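Local atomic coordinates of protein ACDH-11, isoform b (Caenorhabditis elegans, PDB entry 4Y9J), a protein that belongs to the acyl-CoA dehydrogenase family and binds flavin-adenine dinucleotide and UCC. Residues V153-L156 against T157-L161; A306-S309 against N310-N313; S453-V456 against L457-S461. All blocks are in the same frame, centred on the assembly; numbering follows the deposited sequence.

Interaction 1: residues V153-L156 against T157-L161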
loop_
_atom_site.group_PDB
_atom_site.type_symbol
_atom_site.label_atom_id
_atom_site.label_comp_id
_atom_site.label_asym_id
_atom_site.label_seq_id
_atom_site.Cartn_x
_atom_site.Cartn_y
_atom_site.Cartn_z
ATOM N N VAL B 153 1.584 -32.458 -19.252
ATOM C CA VAL B 153 1.341 -33.927 -19.280
ATOM C C VAL B 153 1.179 -34.435 -20.714
ATOM O O VAL B 153 1.797 -35.440 -21.096
ATOM C CB VAL B 153 0.136 -34.324 -18.477
ATOM C CG1 VAL B 153 -0.104 -35.796 -18.633
ATOM C CG2 VAL B 153 0.309 -33.960 -16.990
ATOM N N LYS B 154 0.351 -33.737 -21.509
ATOM C CA LYS B 154 0.106 -34.130 -22.865
ATOM C C LYS B 154 1.396 -34.105 -23.663
ATOM O O LYS B 154 1.653 -34.987 -24.472
ATOM C CB LYS B 154 -0.916 -33.170 -23.497
ATOM C CG LYS B 154 -1.256 -33.500 -24.939
ATOM C CD LYS B 154 -2.002 -34.796 -25.033
ATOM C CE LYS B 154 -2.343 -35.034 -26.508
ATOM N NZ LYS B 154 -3.756 -35.397 -26.719
ATOM N N THR B 155 2.175 -33.033 -23.486
ATOM C CA THR B 155 3.403 -32.900 -24.220
ATOM C C THR B 155 4.371 -34.007 -23.886
ATOM O O THR B 155 4.928 -34.690 -24.767
ATOM C CB THR B 155 4.046 -31.544 -23.902
ATOM O OG1 THR B 155 3.188 -30.507 -24.356
ATOM C CG2 THR B 155 5.412 -31.395 -24.548
ATOM N N LEU B 156 4.592 -34.240 -22.603
ATOM C CA LEU B 156 5.581 -35.197 -22.206
ATOM C C LEU B 156 5.186 -36.653 -22.561
ATOM O O LEU B 156 6.019 -37.448 -23.039
ATOM C CB LEU B 156 5.899 -35.063 -20.720
ATOM C CG LEU B 156 6.513 -33.722 -20.289
ATOM C CD1 LEU B 156 6.684 -33.747 -18.760
ATOM C CD2 LEU B 156 7.869 -33.510 -20.956
ATOM N N THR B 157 3.911 -36.968 -22.444
ATOM C CA THR B 157 3.476 -38.270 -22.858
ATOM C C THR B 157 3.496 -38.458 -24.375
ATOM O O THR B 157 3.803 -39.531 -24.825
ATOM C CB THR B 157 2.141 -38.689 -22.257
ATOM O OG1 THR B 157 1.137 -37.753 -22.587
ATOM C CG2 THR B 157 2.250 -38.738 -20.788
ATOM N N SER B 158 3.211 -37.394 -25.142
ATOM C CA SER B 158 3.209 -37.469 -26.605
ATOM C C SER B 158 4.564 -37.717 -27.135
ATOM O O SER B 158 4.671 -38.297 -28.210
ATOM C CB SER B 158 2.698 -36.207 -27.261
ATOM O OG SER B 158 1.343 -36.132 -26.994
ATOM N N LEU B 159 5.586 -37.263 -26.417
ATOM C CA LEU B 159 6.972 -37.454 -26.860
ATOM C C LEU B 159 7.540 -38.799 -26.476
ATOM O O LEU B 159 8.734 -39.096 -26.708
ATOM C CB LEU B 159 7.829 -36.297 -26.335
ATOM C CG LEU B 159 7.493 -34.939 -26.929
ATOM C CD1 LEU B 159 8.198 -33.909 -26.084
ATOM C CD2 LEU B 159 7.964 -34.820 -28.349
ATOM N N ASN B 160 6.688 -39.664 -25.947
ATOM C CA ASN B 160 7.092 -41.007 -25.520
ATOM C C ASN B 160 8.226 -41.016 -24.550
ATOM O O ASN B 160 9.087 -41.868 -24.632
ATOM C CB ASN B 160 7.411 -41.921 -26.676
ATOM C CG ASN B 160 6.178 -42.326 -27.401
ATOM O OD1 ASN B 160 5.125 -42.602 -26.807
ATOM N ND2 ASN B 160 6.263 -42.289 -28.687
ATOM N N LEU B 161 8.155 -40.105 -23.594
ATOM C CA LEU B 161 9.143 -39.989 -22.572
ATOM C C LEU B 161 8.741 -40.748 -21.317
ATOM O O LEU B 161 9.603 -41.067 -20.491
ATOM C CB LEU B 161 9.359 -38.520 -22.231
ATOM C CG LEU B 161 9.756 -37.614 -23.381
ATOM C CD1 LEU B 161 9.763 -36.171 -22.917
ATOM C CD2 LEU B 161 11.100 -38.102 -23.874
#
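The carbonyl oxygen of Val153 is gripped twice by Thr157 at the next turn of helix 143-158. Thr157 N gives the ordinary helical bond to Val153 O at 2.9 Å, while Thr157 OG1, held between its own backbone N and carbonyl carbon (chi1 58°), donates to Val153 O at 2.8 Å from the opposite face of the carbonyl plane. Threonine suits this partly exposed place because its hydroxyl can be satisfied by the helix itself. Lys154 repeats the theme less certainly: Ser158 N is hydrogen-bonded to Lys154 O, and Ser158 OG lies 2.8 Å from the same oxygen, but Asn310 OD1 competes for that hydroxyl proton. The bent Lys154 chain passes Ser158 and carries its ammonium group to a salt bridge with Glu383. At Thr155 the hydroxyl turns back to Gly151 O, leaving the methyl CG2 beside Leu159 CD1, 4.1 Å away, with the two side chains pointing the same way. Leu159 N still bonds to Thr155 O at 3.1 Å, although Leu159 is the first residue to leave helical geometry.

Leu156 marks where the chain departs from the helix. Its carbonyl oxygen receives a weak, long bond from Leu161 N (3.5 Å), and inside this loop Asn160 N bonds to Thr157 O (3.1 Å). Asn160 adopts a left-handed backbone (phi 55°, psi 43°), which asparagine tolerates better than most residues. The reversal brings Leu161 back over the last turn, where its CD1 meets Leu156 CD2 at 3.8 Å; both leucines also pack on Ile298. The nested backbone bonds, the left-handed residue and the apolar pair that straddles them make up a Schellman motif, which here ends helix 143-158 in the N-terminal helical part of an acyl-CoA dehydrogenase fold.

Interaction 2: residues A306-S309 against N310-N313. With UCC (S-{(3S,5R,9R)-1-[(2R,3S,4R,5R)-5-(6-amino-9H-purin-9-yl)-4-hydroxy-3-(phosphonooxy)tetrahydrofuran-2-yl]-3,5,9-trihydroxy-8,8-dimethyl-3,5-dioxido-10,14-dioxo-2,4,6-trioxa-11,15-diaza-3lambda~5~,5lambda~5~-diphosphaheptadecan-17-yl} undecanethioate), chain F.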
loop_
_atom_site.group_PDB
_atom_site.type_symbol
_atom_site.label_atom_id
_atom_site.label_comp_id
_atom_site.label_asym_id
_atom_site.label_seq_id
_atom_site.Cartn_x
_atom_site.Cartn_y
_atom_site.Cartn_z
ATOM N N ALA B 306 7.463 -27.606 -32.905
ATOM C CA ALA B 306 6.602 -28.767 -33.128
ATOM C C ALA B 306 6.397 -29.571 -31.823
ATOM O O ALA B 306 5.281 -29.911 -31.497
ATOM C CB ALA B 306 7.131 -29.654 -34.254
ATOM N N GLY B 307 7.458 -29.833 -31.075
ATOM C CA GLY B 307 7.355 -30.464 -29.767
ATOM C C GLY B 307 6.406 -29.797 -28.787
ATOM O O GLY B 307 5.696 -30.491 -28.054
ATOM N N ILE B 308 6.428 -28.463 -28.721
ATOM C CA ILE B 308 5.579 -27.741 -27.775
ATOM C C ILE B 308 4.145 -27.609 -28.256
ATOM O O ILE B 308 3.309 -27.035 -27.545
ATOM C CB ILE B 308 6.258 -26.389 -27.387
ATOM C CG1 ILE B 308 5.928 -25.900 -25.960
ATOM C CG2 ILE B 308 5.928 -25.229 -28.302
ATOM C CD1 ILE B 308 5.956 -27.012 -24.935
ATOM N N SER B 309 3.851 -28.061 -29.477
ATOM C CA SER B 309 2.495 -27.879 -30.038
ATOM C C SER B 309 1.332 -28.458 -29.197
ATOM O O SER B 309 0.266 -27.842 -29.146
ATOM C CB SER B 309 2.418 -28.325 -31.514
ATOM O OG SER B 309 2.679 -29.664 -31.742
ATOM N N ASN B 310 1.535 -29.564 -28.453
ATOM C CA ASN B 310 0.435 -30.118 -27.636
ATOM C C ASN B 310 0.099 -29.251 -26.442
ATOM O O ASN B 310 -1.050 -29.082 -26.063
ATOM C CB ASN B 310 0.737 -31.545 -27.235
ATOM C CG ASN B 310 0.668 -32.508 -28.370
ATOM O OD1 ASN B 310 1.505 -33.454 -28.535
ATOM N ND2 ASN B 310 -0.385 -32.383 -29.109
ATOM N N MET B 311 1.087 -28.567 -25.910
ATOM C CA MET B 311 0.859 -27.614 -24.893
ATOM C C MET B 311 0.068 -26.454 -25.420
ATOM O O MET B 311 -0.841 -25.960 -24.728
ATOM C CB MET B 311 2.188 -27.164 -24.276
ATOM C CG MET B 311 2.180 -25.938 -23.451
ATOM S SD MET B 311 1.724 -26.133 -21.684
ATOM C CE MET B 311 3.383 -26.591 -21.081
ATOM N N LEU B 312 0.490 -25.893 -26.542
ATOM C CA LEU B 312 -0.310 -24.794 -27.163
ATOM C C LEU B 312 -1.780 -25.246 -27.370
ATOM O O LEU B 312 -2.714 -24.562 -26.938
ATOM C CB LEU B 312 0.275 -24.312 -28.512
ATOM C CG LEU B 312 1.714 -23.717 -28.552
ATOM C CD1 LEU B 312 2.137 -23.462 -30.028
ATOM C CD2 LEU B 312 1.771 -22.455 -27.678
ATOM N N ASN B 313 -2.013 -26.395 -27.981
ATOM C CA ASN B 313 -3.366 -26.788 -28.203
ATOM C C ASN B 313 -4.184 -27.067 -26.979
ATOM O O ASN B 313 -5.343 -26.702 -26.988
ATOM C CB ASN B 313 -3.371 -27.971 -29.122
ATOM C CG ASN B 313 -2.948 -27.555 -30.557
ATOM O OD1 ASN B 313 -3.156 -26.369 -30.986
ATOM N ND2 ASN B 313 -2.330 -28.493 -31.301
HETATM O OA1 UCC F . 0.640 -17.174 -23.242
HETATM C CA1 UCC F . 1.156 -18.171 -22.603
HETATM C CA2 UCC F . 0.803 -18.701 -21.209
HETATM C CA3 UCC F . -0.486 -18.296 -20.565
HETATM C CA4 UCC F . -1.176 -19.496 -19.834
HETATM C CA5 UCC F . -2.464 -19.873 -20.578
HETATM C CA6 UCC F . -3.579 -20.152 -19.631
HETATM C CA7 UCC F . -4.858 -20.527 -20.362
HETATM C CA8 UCC F . -5.646 -20.905 -19.172
HETATM C CA9 UCC F . -6.988 -20.438 -19.001
HETATM C C10 UCC F . -7.168 -19.533 -17.866
HETATM C C11 UCC F . -7.611 -18.257 -18.566
HETATM S S UCC F . 2.414 -19.128 -23.151
HETATM C CP1 UCC F . 2.953 -18.511 -24.791
HETATM C CP2 UCC F . 1.914 -18.571 -25.869
HETATM N NP1 UCC F . 2.481 -18.337 -27.213
HETATM C CP3 UCC F . 1.720 -18.655 -28.262
HETATM O OP1 UCC F . 0.544 -19.011 -28.185
HETATM C CP4 UCC F . 2.391 -18.633 -29.620
HETATM C CP5 UCC F . 1.551 -17.784 -30.585
HETATM N NP2 UCC F . 2.194 -18.005 -31.875
HETATM C CP6 UCC F . 1.955 -19.048 -32.668
HETATM O OP2 UCC F . 1.084 -19.878 -32.447
HETATM C CP8 UCC F . 2.766 -19.065 -33.948
HETATM O OP3 UCC F . 1.878 -19.397 -35.059
HETATM C CPB UCC F . 3.829 -20.132 -34.059
HETATM C CP7 UCC F . 3.504 -21.563 -33.602
HETATM C CP9 UCC F . 4.672 -19.826 -32.745
HETATM C CPA UCC F . 4.985 -19.784 -35.021
HETATM O O7 UCC F . 5.973 -20.845 -34.998
HETATM P P2 UCC F . 6.996 -21.026 -36.241
HETATM O O21 UCC F . 7.969 -22.158 -35.954
HETATM O O22 UCC F . 7.417 -19.609 -36.657
HETATM O O6 UCC F . 5.931 -21.460 -37.393
HETATM P P1 UCC F . 5.845 -22.824 -38.210
HETATM O O11 UCC F . 7.100 -23.109 -39.022
HETATM O O12 UCC F . 4.527 -22.696 -38.913
HETATM O "O5'" UCC F . 5.708 -23.906 -36.947
HETATM C "C5'" UCC F . 6.714 -24.930 -36.756
HETATM C "C4'" UCC F . 6.086 -26.335 -36.670
HETATM C "C3'" UCC F . 5.336 -26.689 -37.951
HETATM O "O3'" UCC F . 5.460 -28.085 -38.065
HETATM P P3 UCC F . 6.244 -28.769 -39.253
HETATM O O33 UCC F . 6.186 -30.231 -38.868
HETATM O O32 UCC F . 7.667 -28.287 -39.096
HETATM O O31 UCC F . 5.469 -28.326 -40.520
HETATM C "C2'" UCC F . 3.876 -26.342 -37.695
HETATM O "O2'" UCC F . 2.925 -27.186 -38.341
HETATM O "O4'" UCC F . 5.108 -26.369 -35.610
HETATM C "C1'" UCC F . 3.841 -26.650 -36.193
HETATM N N9 UCC F . 2.771 -25.990 -35.431
HETATM C C4 UCC F . 1.728 -26.662 -34.957
HETATM N N3 UCC F . 1.351 -27.962 -34.920
HETATM C C8 UCC F . 2.657 -24.665 -35.176
HETATM N N7 UCC F . 1.528 -24.459 -34.473
HETATM C C5 UCC F . 0.910 -25.649 -34.293
HETATM C C6 UCC F . -0.302 -26.142 -33.586
HETATM N N6 UCC F . -1.103 -25.251 -32.948
HETATM N N1 UCC F . -0.601 -27.478 -33.674
HETATM C C2 UCC F . 0.208 -28.341 -34.323
#
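The UCC pocket is lined here by a kinked turn of helix 304-338, in which Ile308 and Ser309 bond ahead to Leu312 and Asn313. Neither Asn310 N nor Met311 N makes the regular helical bond to the residue four back, and Met311 N has just a weak bond to Ile308 O, three back. Beyond the kink the helix is regular again: Leu312 N meets Ile308 O at 3.2 Å and Asn313 N meets Ser309 O at 2.9 Å. Serine is well placed at such a break. Its hydroxyl, lodged between the backbone N and the carbonyl carbon (chi1 62°), donates to Ala306 O at 2.6 Å in the carbonyl plane, and Ser309 N bonds to the same oxygen. This oxygen is thus satisfied without Asn310 N.

The faces of the turn differ in chemistry. On the buried side Ile308 and Met311 run alongside each other, with Ile308 CD1 3.8 Å from Met311 CB; both reach Leu233 of the sheet, and Met311 also rests on Thr155. Asn310 packs on Lys154 and Thr155 of helix 143-158. On the ligand side the small Ser309 lies close to UCC, its CB 3.6 Å from C2 of the adenine, and Leu312 CD2 touches OP1 of UCC. Asn313 reads the adenine by offering one acceptor and one donor, an arrangement that fixes which way its carboxamide is flipped: UCC N6 donates to Asn313 OD1 at 3.1 Å, and Asn313 ND2 donates to UCC N1 at 3.1 Å.

Interaction 3: residues S453-V456 against L457-S461. With UCC (S-{(3S,5R,9R)-1-[(2R,3S,4R,5R)-5-(6-amino-9H-purin-9-yl)-4-hydroxy-3-(phosphonooxy)tetrahydrofuran-2-yl]-3,5,9-trihydroxy-8,8-dimethyl-3,5-dioxido-10,14-dioxo-2,4,6-trioxa-11,15-diaza-3lambda~5~,5lambda~5~-diphosphaheptadecan-17-yl} undecanethioate), chain F.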
loop_
_atom_site.group_PDB
_atom_site.type_symbol
_atom_site.label_atom_id
_atom_site.label_comp_id
_atom_site.label_asym_id
_atom_site.label_seq_id
_atom_site.Cartn_x
_atom_site.Cartn_y
_atom_site.Cartn_z
ATOM N N SER B 453 -6.032 -16.860 -36.050
ATOM C CA SER B 453 -6.676 -16.885 -37.376
ATOM C C SER B 453 -5.671 -17.317 -38.457
ATOM O O SER B 453 -6.034 -18.024 -39.385
ATOM C CB SER B 453 -7.319 -15.531 -37.713
ATOM O OG SER B 453 -8.385 -15.184 -36.832
ATOM N N LEU B 454 -4.404 -16.933 -38.293
ATOM C CA LEU B 454 -3.360 -17.385 -39.161
ATOM C C LEU B 454 -3.057 -18.886 -38.980
ATOM O O LEU B 454 -2.707 -19.546 -39.968
ATOM C CB LEU B 454 -2.115 -16.575 -38.938
ATOM C CG LEU B 454 -2.245 -15.146 -39.423
ATOM C CD1 LEU B 454 -0.975 -14.417 -39.108
ATOM C CD2 LEU B 454 -2.470 -15.074 -40.900
ATOM N N ASP B 455 -3.235 -19.417 -37.778
ATOM C CA ASP B 455 -3.070 -20.851 -37.509
ATOM C C ASP B 455 -4.173 -21.590 -38.202
ATOM O O ASP B 455 -3.947 -22.687 -38.749
ATOM C CB ASP B 455 -3.073 -21.179 -36.017
ATOM C CG ASP B 455 -2.809 -22.680 -35.733
ATOM O OD1 ASP B 455 -1.786 -23.206 -36.243
ATOM O OD2 ASP B 455 -3.602 -23.364 -35.012
ATOM N N VAL B 456 -5.376 -21.019 -38.215
ATOM C CA VAL B 456 -6.425 -21.659 -38.989
ATOM C C VAL B 456 -5.975 -21.839 -40.464
ATOM O O VAL B 456 -6.235 -22.891 -41.137
ATOM C CB VAL B 456 -7.744 -20.870 -38.883
ATOM C CG1 VAL B 456 -8.757 -21.439 -39.850
ATOM C CG2 VAL B 456 -8.305 -20.936 -37.482
ATOM N N LEU B 457 -5.337 -20.789 -40.992
ATOM C CA LEU B 457 -4.795 -20.857 -42.349
ATOM C C LEU B 457 -3.627 -21.871 -42.467
ATOM O O LEU B 457 -3.515 -22.586 -43.457
ATOM C CB LEU B 457 -4.369 -19.475 -42.839
ATOM C CG LEU B 457 -5.506 -18.456 -42.981
ATOM C CD1 LEU B 457 -4.906 -17.253 -43.683
ATOM C CD2 LEU B 457 -6.728 -18.981 -43.761
ATOM N N ARG B 458 -2.747 -21.949 -41.476
ATOM C CA ARG B 458 -1.747 -23.012 -41.489
ATOM C C ARG B 458 -2.442 -24.392 -41.558
ATOM O O ARG B 458 -1.955 -25.322 -42.267
ATOM C CB ARG B 458 -0.875 -22.890 -40.245
ATOM C CG ARG B 458 0.090 -24.065 -39.999
ATOM C CD ARG B 458 0.567 -24.030 -38.540
ATOM N NE ARG B 458 1.568 -22.995 -38.343
ATOM C CZ ARG B 458 1.445 -21.889 -37.598
ATOM N NH1 ARG B 458 0.355 -21.616 -36.868
ATOM N NH2 ARG B 458 2.468 -21.042 -37.575
ATOM N N VAL B 459 -3.563 -24.549 -40.839
ATOM C CA VAL B 459 -4.335 -25.804 -40.892
ATOM C C VAL B 459 -4.735 -26.172 -42.311
ATOM O O VAL B 459 -4.574 -27.339 -42.739
ATOM C CB VAL B 459 -5.531 -25.839 -39.913
ATOM C CG1 VAL B 459 -6.258 -27.185 -40.052
ATOM C CG2 VAL B 459 -5.011 -25.736 -38.504
ATOM N N PHE B 460 -5.245 -25.211 -43.056
ATOM C CA PHE B 460 -5.640 -25.437 -44.494
ATOM C C PHE B 460 -4.469 -25.660 -45.477
ATOM O O PHE B 460 -4.585 -26.357 -46.479
ATOM C CB PHE B 460 -6.499 -24.280 -44.959
ATOM C CG PHE B 460 -7.870 -24.264 -44.329
ATOM C CD1 PHE B 460 -8.770 -25.260 -44.593
ATOM C CD2 PHE B 460 -8.275 -23.252 -43.528
ATOM C CE1 PHE B 460 -10.048 -25.240 -44.051
ATOM C CE2 PHE B 460 -9.552 -23.225 -43.001
ATOM C CZ PHE B 460 -10.424 -24.228 -43.230
ATOM N N SER B 461 -3.307 -25.161 -45.100
ATOM C CA SER B 461 -2.104 -25.183 -45.920
ATOM C C SER B 461 -1.306 -26.473 -46.040
ATOM O O SER B 461 -0.523 -26.586 -46.956
ATOM C CB SER B 461 -1.167 -24.101 -45.380
ATOM O OG SER B 461 -1.790 -22.856 -45.590
HETATM O OA1 UCC F . 0.640 -17.174 -23.242
HETATM C CA1 UCC F . 1.156 -18.171 -22.603
HETATM C CA2 UCC F . 0.803 -18.701 -21.209
HETATM C CA3 UCC F . -0.486 -18.296 -20.565
HETATM C CA4 UCC F . -1.176 -19.496 -19.834
HETATM C CA5 UCC F . -2.464 -19.873 -20.578
HETATM C CA6 UCC F . -3.579 -20.152 -19.631
HETATM C CA7 UCC F . -4.858 -20.527 -20.362
HETATM C CA8 UCC F . -5.646 -20.905 -19.172
HETATM C CA9 UCC F . -6.988 -20.438 -19.001
HETATM C C10 UCC F . -7.168 -19.533 -17.866
HETATM C C11 UCC F . -7.611 -18.257 -18.566
HETATM S S UCC F . 2.414 -19.128 -23.151
HETATM C CP1 UCC F . 2.953 -18.511 -24.791
HETATM C CP2 UCC F . 1.914 -18.571 -25.869
HETATM N NP1 UCC F . 2.481 -18.337 -27.213
HETATM C CP3 UCC F . 1.720 -18.655 -28.262
HETATM O OP1 UCC F . 0.544 -19.011 -28.185
HETATM C CP4 UCC F . 2.391 -18.633 -29.620
HETATM C CP5 UCC F . 1.551 -17.784 -30.585
HETATM N NP2 UCC F . 2.194 -18.005 -31.875
HETATM C CP6 UCC F . 1.955 -19.048 -32.668
HETATM O OP2 UCC F . 1.084 -19.878 -32.447
HETATM C CP8 UCC F . 2.766 -19.065 -33.948
HETATM O OP3 UCC F . 1.878 -19.397 -35.059
HETATM C CPB UCC F . 3.829 -20.132 -34.059
HETATM C CP7 UCC F . 3.504 -21.563 -33.602
HETATM C CP9 UCC F . 4.672 -19.826 -32.745
HETATM C CPA UCC F . 4.985 -19.784 -35.021
HETATM O O7 UCC F . 5.973 -20.845 -34.998
HETATM P P2 UCC F . 6.996 -21.026 -36.241
HETATM O O21 UCC F . 7.969 -22.158 -35.954
HETATM O O22 UCC F . 7.417 -19.609 -36.657
HETATM O O6 UCC F . 5.931 -21.460 -37.393
HETATM P P1 UCC F . 5.845 -22.824 -38.210
HETATM O O11 UCC F . 7.100 -23.109 -39.022
HETATM O O12 UCC F . 4.527 -22.696 -38.913
HETATM O "O5'" UCC F . 5.708 -23.906 -36.947
HETATM C "C5'" UCC F . 6.714 -24.930 -36.756
HETATM C "C4'" UCC F . 6.086 -26.335 -36.670
HETATM C "C3'" UCC F . 5.336 -26.689 -37.951
HETATM O "O3'" UCC F . 5.460 -28.085 -38.065
HETATM P P3 UCC F . 6.244 -28.769 -39.253
HETATM O O33 UCC F . 6.186 -30.231 -38.868
HETATM O O32 UCC F . 7.667 -28.287 -39.096
HETATM O O31 UCC F . 5.469 -28.326 -40.520
HETATM C "C2'" UCC F . 3.876 -26.342 -37.695
HETATM O "O2'" UCC F . 2.925 -27.186 -38.341
HETATM O "O4'" UCC F . 5.108 -26.369 -35.610
HETATM C "C1'" UCC F . 3.841 -26.650 -36.193
HETATM N N9 UCC F . 2.771 -25.990 -35.431
HETATM C C4 UCC F . 1.728 -26.662 -34.957
HETATM N N3 UCC F . 1.351 -27.962 -34.920
HETATM C C8 UCC F . 2.657 -24.665 -35.176
HETATM N N7 UCC F . 1.528 -24.459 -34.473
HETATM C C5 UCC F . 0.910 -25.649 -34.293
HETATM C C6 UCC F . -0.302 -26.142 -33.586
HETATM N N6 UCC F . -1.103 -25.251 -32.948
HETATM N N1 UCC F . -0.601 -27.478 -33.674
HETATM C C2 UCC F . 0.208 -28.341 -34.323
#
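Asp455 and Arg458, one helical turn apart, form a salt bridge in which Arg458 NH1 donates to Asp455 OD1 at 2.7 Å. The oxygen lies close to the guanidinium plane and is met on its anti side, with the two flat groups turned 44° apart. The rest of the guanidinium serves UCC: NE and NH2 of Arg458 both reach the diphosphate oxygen O12, each at 3.0 Å, while NH1 and NH2 converge on the hydroxyl oxygen OP3, at 3.2 and 3.1 Å. Arginine fits because its flat array of N-H groups can serve a carboxylate, a phosphate and a hydroxyl at once. Adenine C8 lies over one face, 3.7 Å above the plane and toward its rim.

Arg458 leaves the helix with CG anti to the backbone N (chi1 171°) and bends at chi3 (-76°), and its side chain crosses that of Asp455 obliquely. Asp455 OD1 also forms a salt bridge with Arg396 NH2, so one oxygen is shared by two arginines. Farther out, Val456 CG1 packs on Phe460 CE2 at 3.7 Å, and these apolar groups settle against Val401 and against Ile466 and Ile531 respectively. Leu454 touches flavin-adenine dinucleotide and Leu353 of the second subunit. An arginine held by a neighbouring aspartate at the diphosphate of UCC is what this turn of helix 449-461 contributes to the ligand pocket, in the C-terminal acyl-CoA dehydrogenase domain.

How the interactions relate
Interactions 2 and 3 lie within helices, whereas interaction 1 runs off the end of its helix into a turn; all are partly buried. Interaction 1 has exposed residues at that turn, and its polar groups mostly satisfy backbone. It packs directly on interaction 2, which lines the pocket, while the side chain of Thr155 stays about 11 Å from UCC. Interactions 2 and 3 belong to the same C-terminal domain, make no direct contact (about 5 Å between nearest atoms), and are joined through UCC: one supplies a neutral amide for the base, the other a charged guanidinium for the diphosphate. Of the three, only interaction 3 meets a second subunit.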